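PDB 2R9G: AAA ATPase, central region from Enterococcus faecium, which probably acts, like its MgsA/RarA relatives, as an AAA+ ATPase in maintaining genome stability at replication forks, and is represented here by its C-terminal fragment. Local coordinates for residues Y149-F153 with D154-V158. Residues are numbered along the deposited sequence; the frame is centred on the assembly and turned at random.
Sequences YPHHF and DQAWV
Val158 CB sits over one face of the Phe153 ring, 3.7 Å from its centroid and 8° off the normal, the geometry of a CH-pi contact; Tyr149 O and Pro150 O lie at the ring's edge, in plane. Tyr149 CE1 lies in plane at the edge of the His151 ring, and Tyr149 CD2 over one face of the His152 ring, offset toward the rim. Phe153 opens a type II beta-turn, Phe153 to Ala156, after the 3-10 segment 150-152; Val158 follows two residues beyond it. Asp154 has extended and Gln155 left-handed backbone angles, and Ala156 N bonds to Phe153 O at 3.2 Å. That bond is bent, 141° at the hydrogen, with the donor well above the carbonyl plane. Val158 straddles two partners. Its CG2, anti to the backbone N, reaches Phe153 CZ at 3.6 Å, while its CG1, between N and the carbonyl carbon (chi1 55°), meets Pro150 CG at 3.9 Å. The turn thus gathers Pro150, Phe153 and Val158 in a small apolar cluster, and the Trp157 ring meets that of Trp195 in helix 180-195. His151 NE2 is hydrogen-bonded to Asp60 OD1 of the second subunit. Pro150 O accepts Phe153 N at 2.9 Å and a CA-H...O contact from Ala156 CA at 3.3 Å.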
loop_
_atom_site.group_PDB
_atom_site.type_symbol
_atom_site.label_atom_id
_atom_site.label_comp_id
_atom_site.label_asym_id
_atom_site.label_seq_id
_atom_site.Cartn_x
_atom_site.Cartn_y
_atom_site.Cartn_z
ATOM N N TYR C 149 -18.995 6.336 -23.415
ATOM C CA TYR C 149 -17.850 5.771 -22.712
ATOM C C TYR C 149 -16.708 6.792 -22.714
ATOM O O TYR C 149 -16.174 7.109 -23.774
ATOM C CB TYR C 149 -17.437 4.511 -23.477
ATOM C CG TYR C 149 -16.451 3.572 -22.822
ATOM C CD1 TYR C 149 -16.746 2.933 -21.618
ATOM C CD2 TYR C 149 -15.252 3.255 -23.459
ATOM C CE1 TYR C 149 -15.844 2.035 -21.043
ATOM C CE2 TYR C 149 -14.345 2.364 -22.895
ATOM C CZ TYR C 149 -14.646 1.759 -21.692
ATOM O OH TYR C 149 -13.748 0.881 -21.144
ATOM N N PRO C 150 -16.352 7.330 -21.527
ATOM C CA PRO C 150 -15.353 8.414 -21.372
ATOM C C PRO C 150 -13.971 8.120 -21.941
ATOM O O PRO C 150 -13.324 9.031 -22.473
ATOM C CB PRO C 150 -15.268 8.607 -19.857
ATOM C CG PRO C 150 -16.576 8.119 -19.347
ATOM C CD PRO C 150 -16.948 6.961 -20.231
ATOM N N HIS C 151 -13.546 6.859 -21.858
ATOM C CA HIS C 151 -12.226 6.430 -22.329
ATOM C C HIS C 151 -11.961 6.712 -23.819
ATOM O O HIS C 151 -10.806 6.738 -24.246
ATOM C CB HIS C 151 -12.002 4.946 -22.028
ATOM C CG HIS C 151 -11.996 4.608 -20.565
ATOM N ND1 HIS C 151 -11.017 5.048 -19.699
ATOM C CD2 HIS C 151 -12.835 3.843 -19.824
ATOM C CE1 HIS C 151 -11.265 4.588 -18.486
ATOM N NE2 HIS C 151 -12.363 3.853 -18.535
ATOM N N HIS C 152 -13.025 6.936 -24.595
ATOM C CA HIS C 152 -12.908 7.281 -26.016
ATOM C C HIS C 152 -12.569 8.748 -26.257
ATOM O O HIS C 152 -12.202 9.120 -27.370
ATOM C CB HIS C 152 -14.205 6.954 -26.762
ATOM C CG HIS C 152 -14.487 5.489 -26.877
ATOM N ND1 HIS C 152 -15.758 4.967 -26.769
ATOM C CD2 HIS C 152 -13.668 4.437 -27.102
ATOM C CE1 HIS C 152 -15.709 3.656 -26.922
ATOM N NE2 HIS C 152 -14.452 3.307 -27.120
ATOM N N PHE C 153 -12.689 9.567 -25.217
ATOM C CA PHE C 153 -12.626 11.016 -25.354
ATOM C C PHE C 153 -11.282 11.593 -24.906
ATOM O O PHE C 153 -10.475 10.902 -24.269
ATOM C CB PHE C 153 -13.766 11.661 -24.561
ATOM C CG PHE C 153 -15.134 11.410 -25.140
ATOM C CD1 PHE C 153 -15.797 10.203 -24.919
ATOM C CD2 PHE C 153 -15.771 12.392 -25.894
ATOM C CE1 PHE C 153 -17.053 9.972 -25.451
ATOM C CE2 PHE C 153 -17.037 12.168 -26.429
ATOM C CZ PHE C 153 -17.674 10.954 -26.212
ATOM N N ASP C 154 -11.052 12.859 -25.258
ATOM C CA ASP C 154 -9.896 13.608 -24.776
ATOM C C ASP C 154 -9.968 13.707 -23.258
ATOM O O ASP C 154 -11.046 13.941 -22.704
ATOM C CB ASP C 154 -9.846 15.008 -25.406
ATOM C CG ASP C 154 -8.530 15.739 -25.131
ATOM O OD1 ASP C 154 -7.489 15.071 -24.937
ATOM O OD2 ASP C 154 -8.532 16.990 -25.117
ATOM N N GLN C 155 -8.825 13.475 -22.605
ATOM C CA GLN C 155 -8.677 13.522 -21.138
ATOM C C GLN C 155 -9.485 12.443 -20.404
ATOM O O GLN C 155 -9.658 12.518 -19.183
ATOM C CB GLN C 155 -9.023 14.920 -20.585
ATOM C CG GLN C 155 -8.149 16.044 -21.104
ATOM C CD GLN C 155 -6.767 16.024 -20.492
ATOM O OE1 GLN C 155 -6.603 15.746 -19.302
ATOM N NE2 GLN C 155 -5.760 16.319 -21.304
ATOM N N ALA C 156 -9.957 11.447 -21.159
ATOM C CA ALA C 156 -10.885 10.411 -20.686
ATOM C C ALA C 156 -12.095 10.955 -19.906
ATOM O O ALA C 156 -12.444 10.456 -18.827
ATOM C CB ALA C 156 -10.146 9.322 -19.904
ATOM N N TRP C 157 -12.721 11.986 -20.470
ATOM C CA TRP C 157 -13.878 12.633 -19.873
ATOM C C TRP C 157 -14.878 13.060 -20.947
ATOM O O TRP C 157 -14.500 13.632 -21.975
ATOM C CB TRP C 157 -13.450 13.849 -19.038
ATOM C CG TRP C 157 -14.611 14.597 -18.429
ATOM C CD1 TRP C 157 -15.229 14.328 -17.236
ATOM C CD2 TRP C 157 -15.301 15.726 -18.994
ATOM N NE1 TRP C 157 -16.254 15.219 -17.024
ATOM C CE2 TRP C 157 -16.322 16.086 -18.085
ATOM C CE3 TRP C 157 -15.158 16.463 -20.183
ATOM C CZ2 TRP C 157 -17.194 17.156 -18.322
ATOM C CZ3 TRP C 157 -16.024 17.531 -20.417
ATOM C CH2 TRP C 157 -17.029 17.866 -19.487
ATOM N N VAL C 158 -16.153 12.788 -20.688
ATOM C CA VAL C 158 -17.231 13.252 -21.550
ATOM C C VAL C 158 -18.262 14.041 -20.728
ATOM O O VAL C 158 -18.565 13.676 -19.588
ATOM C CB VAL C 158 -17.871 12.076 -22.372
ATOM C CG1 VAL C 158 -18.358 10.929 -21.468
ATOM C CG2 VAL C 158 -18.996 12.575 -23.288
#